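Side-chain contacts in spike protein P1 (Pseudoalteromonas phage pm2, PDB 2VVE), which serves as the receptor-binding spike at the fivefold vertices of the virion, its C-terminal part being responsible for receptor binding and its N-terminal part associated with the capsid vertex: residues Asp21-Leu26 with Met51-Gly56; Ile17-Gly22 with Val42-Gly47. All coordinates share one frame; numbering follows the deposited sequence.

Contact 1. Residues Asp21-Leu26 with Met51-Gly56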
loop_
_atom_site.group_PDB
_atom_site.type_symbol
_atom_site.label_atom_id
_atom_site.label_comp_id
_atom_site.label_asym_id
_atom_site.label_seq_id
_atom_site.Cartn_x
_atom_site.Cartn_y
_atom_site.Cartn_z
ATOM N N ASP A 21 -6.795 25.209 14.008
ATOM C CA ASP A 21 -7.786 25.548 12.990
ATOM C C ASP A 21 -7.495 26.825 12.211
ATOM O O ASP A 21 -6.845 27.751 12.709
ATOM C CB ASP A 21 -9.177 25.674 13.630
ATOM C CG ASP A 21 -9.217 26.739 14.724
ATOM O OD1 ASP A 21 -8.372 26.691 15.650
ATOM O OD2 ASP A 21 -10.077 27.628 14.656
ATOM N N GLY A 22 -8.042 26.888 11.006
ATOM C CA GLY A 22 -7.816 28.035 10.123
ATOM C C GLY A 22 -6.410 28.036 9.545
ATOM O O GLY A 22 -5.627 27.119 9.791
ATOM N N VAL A 23 -6.086 29.072 8.781
ATOM C CA VAL A 23 -4.740 29.164 8.188
ATOM C C VAL A 23 -3.798 29.706 9.248
ATOM O O VAL A 23 -4.031 30.786 9.815
ATOM C CB VAL A 23 -4.717 30.022 6.903
ATOM C CG1 VAL A 23 -3.276 30.162 6.391
ATOM C CG2 VAL A 23 -5.596 29.400 5.830
ATOM N N ARG A 24 -2.775 28.915 9.552
ATOM C CA ARG A 24 -1.784 29.232 10.572
ATOM C C ARG A 24 -0.402 28.994 10.005
ATOM O O ARG A 24 -0.225 28.282 9.025
ATOM C CB ARG A 24 -1.983 28.354 11.817
ATOM C CG ARG A 24 -3.285 28.639 12.557
ATOM C CD ARG A 24 -3.403 27.842 13.822
ATOM N NE ARG A 24 -4.729 28.005 14.437
ATOM C CZ ARG A 24 -4.938 28.419 15.682
ATOM N NH1 ARG A 24 -3.909 28.703 16.469
ATOM N NH2 ARG A 24 -6.180 28.528 16.147
ATOM N N GLU A 25 0.592 29.594 10.636
ATOM C CA GLU A 25 1.959 29.400 10.204
ATOM C C GLU A 25 2.471 28.020 10.636
ATOM O O GLU A 25 2.300 27.625 11.791
ATOM C CB GLU A 25 2.827 30.498 10.802
ATOM C CG GLU A 25 4.180 30.592 10.177
ATOM C CD GLU A 25 4.945 31.781 10.679
ATOM O OE1 GLU A 25 5.317 31.772 11.868
ATOM O OE2 GLU A 25 5.191 32.705 9.875
ATOM N N LEU A 26 3.071 27.287 9.700
ATOM C CA LEU A 26 3.692 26.003 10.005
ATOM C C LEU A 26 5.145 26.231 10.414
ATOM O O LEU A 26 5.617 25.668 11.402
ATOM C CB LEU A 26 3.632 25.066 8.796
ATOM C CG LEU A 26 4.200 23.670 9.030
ATOM C CD1 LEU A 26 3.236 22.848 9.874
ATOM C CD2 LEU A 26 4.497 23.009 7.699
ATOM N N MET A 51 -1.867 32.118 0.829
ATOM C CA MET A 51 -2.853 31.074 1.134
ATOM C C MET A 51 -3.944 31.551 2.093
ATOM O O MET A 51 -3.650 32.123 3.145
ATOM C CB MET A 51 -2.181 29.814 1.690
ATOM C CG MET A 51 -3.135 28.626 1.714
ATOM S SD MET A 51 -2.377 27.079 2.209
ATOM C CE MET A 51 -2.155 27.384 3.949
ATOM N N THR A 52 -5.197 31.298 1.710
ATOM C CA THR A 52 -6.361 31.639 2.513
ATOM C C THR A 52 -7.298 30.443 2.502
ATOM O O THR A 52 -7.134 29.533 1.691
ATOM C CB THR A 52 -7.099 32.879 1.943
ATOM O OG1 THR A 52 -7.495 32.619 0.589
ATOM C CG2 THR A 52 -6.203 34.123 1.991
ATOM N N ALA A 53 -8.279 30.434 3.398
ATOM C CA ALA A 53 -9.251 29.342 3.443
ATOM C C ALA A 53 -10.623 29.846 3.871
ATOM O O ALA A 53 -11.194 29.375 4.853
ATOM C CB ALA A 53 -8.765 28.205 4.364
ATOM N N LEU A 54 -11.124 30.835 3.137
ATOM C CA LEU A 54 -12.477 31.359 3.341
ATOM C C LEU A 54 -13.533 30.290 3.077
ATOM O O LEU A 54 -13.528 29.652 2.024
ATOM C CB LEU A 54 -12.715 32.586 2.454
ATOM C CG LEU A 54 -12.379 33.959 3.051
ATOM C CD1 LEU A 54 -10.914 34.083 3.469
ATOM C CD2 LEU A 54 -12.754 35.058 2.066
ATOM N N ASN A 55 -14.410 30.091 4.063
ATOM C CA ASN A 55 -15.465 29.066 4.035
ATOM C C ASN A 55 -14.987 27.632 3.780
ATOM O O ASN A 55 -15.686 26.837 3.145
ATOM C CB ASN A 55 -16.586 29.455 3.061
ATOM C CG ASN A 55 -17.378 30.660 3.537
ATOM O OD1 ASN A 55 -17.824 30.716 4.684
ATOM N ND2 ASN A 55 -17.558 31.632 2.650
ATOM N N GLY A 56 -13.792 27.311 4.276
ATOM C CA GLY A 56 -13.234 25.962 4.154
ATOM C C GLY A 56 -12.713 25.592 2.775
ATOM O O GLY A 56 -12.410 24.430 2.517
#
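Val23 meets Met51 and Ala53 across this contact, and the turn it projects from is held by Arg24 reaching back to Asp21. Asp21 itself stays clear of the loop 51-56; its O and OD1 are both taken up by Arg24 within the same segment. Gly22 follows with a positive phi of 73°, a backbone shape that a residue without a side chain adopts easily, and its backbone bonds to Ser83. Val23 then points its side chain at the loop and divides its two methyls between two residues there. CG1 lies 3.9 Å from Met51 CE and 3.8 Å from Met51 O. CG2 sits 3.7 Å from Ala53 CB and 3.8 Å from Ala53 N. A beta-branched residue suits this place because its methyls diverge from a single CB and reach both neighbours at once. Met51 supplies the flexible partner: with CG anti to the backbone N (chi1 -167°), its chain runs out extended, and the bend at the last torsion brings CE to CG1, the two side chains crossing obliquely. The loop, joining strands 44-47 and 62-64 of the second jelly-roll domain, thus lies against the start of strand 24-27, an outermost strand of its sheet, and against its neighbour 78-81. Arg24 faces away from the loop and doubles back on Asp21 side-on. Its NE donates a nearly straight bond to Asp21 O at 2.7 Å, in the guanidinium plane. NH2 makes a salt bridge to Asp21 OD1 at 2.9 Å, more bent and arriving from above the carboxylate plane. Farther on, Glu25 OE2 bonds to Ser77 OG.

Contact 2. Residues Ile17-Gly22 with Val42-Gly47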
loop_
_atom_site.group_PDB
_atom_site.type_symbol
_atom_site.label_atom_id
_atom_site.label_comp_id
_atom_site.label_asym_id
_atom_site.label_seq_id
_atom_site.Cartn_x
_atom_site.Cartn_y
_atom_site.Cartn_z
ATOM N N ILE A 17 4.605 19.767 15.937
ATOM C CA ILE A 17 3.798 20.996 15.892
ATOM C C ILE A 17 2.310 20.678 16.073
ATOM O O ILE A 17 1.763 19.816 15.365
ATOM C CB ILE A 17 3.999 21.786 14.583
ATOM C CG1 ILE A 17 5.396 22.423 14.539
ATOM C CG2 ILE A 17 2.911 22.877 14.421
ATOM C CD1 ILE A 17 5.823 22.865 13.130
ATOM N N PRO A 18 1.648 21.377 17.014
ATOM C CA PRO A 18 0.214 21.175 17.175
ATOM C C PRO A 18 -0.527 21.824 16.018
ATOM O O PRO A 18 -0.391 23.027 15.784
ATOM C CB PRO A 18 -0.103 21.882 18.497
ATOM C CG PRO A 18 0.925 22.974 18.581
ATOM C CD PRO A 18 2.171 22.404 17.944
ATOM N N LEU A 19 -1.277 21.018 15.274
ATOM C CA LEU A 19 -2.043 21.537 14.142
ATOM C C LEU A 19 -3.421 22.031 14.599
ATOM O O LEU A 19 -4.224 21.253 15.108
ATOM C CB LEU A 19 -2.200 20.461 13.073
ATOM C CG LEU A 19 -0.917 19.923 12.422
ATOM C CD1 LEU A 19 -1.235 18.674 11.611
ATOM C CD2 LEU A 19 -0.274 20.994 11.531
ATOM N N ARG A 20 -3.684 23.327 14.427
ATOM C CA ARG A 20 -4.933 23.895 14.918
ATOM C C ARG A 20 -5.758 24.424 13.737
ATOM O O ARG A 20 -5.463 24.088 12.596
ATOM C CB ARG A 20 -4.651 24.927 16.016
ATOM C CG ARG A 20 -3.836 24.322 17.167
ATOM C CD ARG A 20 -3.829 25.196 18.412
ATOM N NE ARG A 20 -3.095 24.546 19.501
ATOM C CZ ARG A 20 -3.597 23.616 20.316
ATOM N NH1 ARG A 20 -4.858 23.203 20.190
ATOM N NH2 ARG A 20 -2.833 23.086 21.265
ATOM N N ASP A 21 -6.795 25.209 14.008
ATOM C CA ASP A 21 -7.786 25.548 12.990
ATOM C C ASP A 21 -7.495 26.825 12.211
ATOM O O ASP A 21 -6.845 27.751 12.709
ATOM C CB ASP A 21 -9.177 25.674 13.630
ATOM C CG ASP A 21 -9.217 26.739 14.724
ATOM O OD1 ASP A 21 -8.372 26.691 15.650
ATOM O OD2 ASP A 21 -10.077 27.628 14.656
ATOM N N GLY A 22 -8.042 26.888 11.006
ATOM C CA GLY A 22 -7.816 28.035 10.123
ATOM C C GLY A 22 -6.410 28.036 9.545
ATOM O O GLY A 22 -5.627 27.119 9.791
ATOM N N VAL A 42 -2.873 14.045 9.305
ATOM C CA VAL A 42 -4.099 14.383 8.576
ATOM C C VAL A 42 -3.736 15.060 7.261
ATOM O O VAL A 42 -2.643 15.647 7.141
ATOM C CB VAL A 42 -5.050 15.290 9.430
ATOM C CG1 VAL A 42 -5.492 14.558 10.700
ATOM C CG2 VAL A 42 -4.381 16.622 9.801
ATOM N N ASP A 43 -4.641 14.991 6.276
ATOM C CA ASP A 43 -4.447 15.772 5.043
ATOM C C ASP A 43 -4.176 17.234 5.395
ATOM O O ASP A 43 -4.857 17.827 6.254
ATOM C CB ASP A 43 -5.672 15.709 4.135
ATOM C CG ASP A 43 -5.922 14.325 3.550
ATOM O OD1 ASP A 43 -5.066 13.420 3.644
ATOM O OD2 ASP A 43 -7.006 14.156 2.965
ATOM N N ILE A 44 -3.186 17.818 4.735
ATOM C CA ILE A 44 -2.722 19.147 5.105
ATOM C C ILE A 44 -2.471 19.974 3.840
ATOM O O ILE A 44 -1.865 19.498 2.879
ATOM C CB ILE A 44 -1.440 19.087 6.003
ATOM C CG1 ILE A 44 -1.102 20.477 6.573
ATOM C CG2 ILE A 44 -0.226 18.452 5.250
ATOM C CD1 ILE A 44 -0.016 20.473 7.644
ATOM N N TRP A 45 -2.940 21.213 3.861
ATOM C CA TRP A 45 -2.775 22.108 2.736
ATOM C C TRP A 45 -1.640 23.061 3.088
ATOM O O TRP A 45 -1.614 23.599 4.198
ATOM C CB TRP A 45 -4.100 22.813 2.443
ATOM C CG TRP A 45 -5.064 21.934 1.668
ATOM C CD1 TRP A 45 -5.333 21.995 0.318
ATOM C CD2 TRP A 45 -5.869 20.865 2.184
ATOM N NE1 TRP A 45 -6.258 21.036 -0.027
ATOM C CE2 TRP A 45 -6.599 20.324 1.094
ATOM C CE3 TRP A 45 -6.039 20.303 3.458
ATOM C CZ2 TRP A 45 -7.494 19.257 1.243
ATOM C CZ3 TRP A 45 -6.927 19.233 3.604
ATOM C CH2 TRP A 45 -7.644 18.724 2.497
ATOM N N ILE A 46 -0.684 23.210 2.172
ATOM C CA ILE A 46 0.559 23.953 2.422
ATOM C C ILE A 46 0.709 25.054 1.372
ATOM O O ILE A 46 0.486 24.824 0.179
ATOM C CB ILE A 46 1.806 23.025 2.392
ATOM C CG1 ILE A 46 1.714 21.939 3.485
ATOM C CG2 ILE A 46 3.098 23.827 2.552
ATOM C CD1 ILE A 46 1.878 22.468 4.930
ATOM N N GLY A 47 1.087 26.237 1.827
ATOM C CA GLY A 47 1.241 27.386 0.934
ATOM C C GLY A 47 2.039 28.530 1.525
ATOM O O GLY A 47 2.474 28.483 2.688
#
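Leu19 places its two terminal methyls on two different residues of the facing segment. CD2 reaches Ile44 CD1 at 3.9 Å, the two side chains crossing at about a right angle. CD1 meets Val42 CG2 at 4.2 Å, tip to tip. The forked end of leucine suits this double task, since one branch can go to each partner. Ile44 comes to meet it on an extended chain: CG1 stands opposite the backbone N (chi1 -171°) and CD1 continues straight outward (chi2 170°), carrying the contact well away from its own strand. Val42, in the loop just before that strand, needs less reach and presents CG2 directly from its CB, whereas the longer isoleucine touches with its terminal CD1.

The next shell belongs to the two sheets. Strand 11-19 pairs with 245-253, where backbone bonds to Lys244 and Gly245 hold Leu19, while Ile44 is bonded through its backbone to Phe64 of strand 62-64. The ring of Tyr80, from strand 78-81, touches both Leu19 and Ile44, and its hydroxyl oxygen is hydrogen-bonded to Arg20 N. Two residues on from Ile44, Ile46 O is hydrogen-bonded to Ser14 OG of a second subunit.

Leu19 CA and Val42 CA, the closest pair, lie 9.3 Å apart, and no hydrogen bond links the two segments. Between them the facing sheets of this jelly-roll sandwich are therefore joined by aliphatic packing, so cohesion here depends on excluding water and on the fit of methyl groups, with Tyr80 supplying a directional bond beside the apolar contact.

Contact 2 and contact 1 have centres about 8 Å apart within the second jelly-roll domain, on the same side of the chain's centre, and the chain runs through 17-26, then 42-47, then 51-56. The segments 17-22 and 21-26 share Asp21 and Gly22, which lie where the chain leaves strand 11-19 of one sheet for strand 24-27 of the other. Contact 2 therefore lies between the sheets, whereas contact 1 lays the loop 51-56 against strand 24-27 and its neighbour 78-81. The two adjoin through Met51 and strand 44-47: Met51 CE lies 3.8 Å from Trp45 O, and Met51 SD 3.8 Å from Ile46 C.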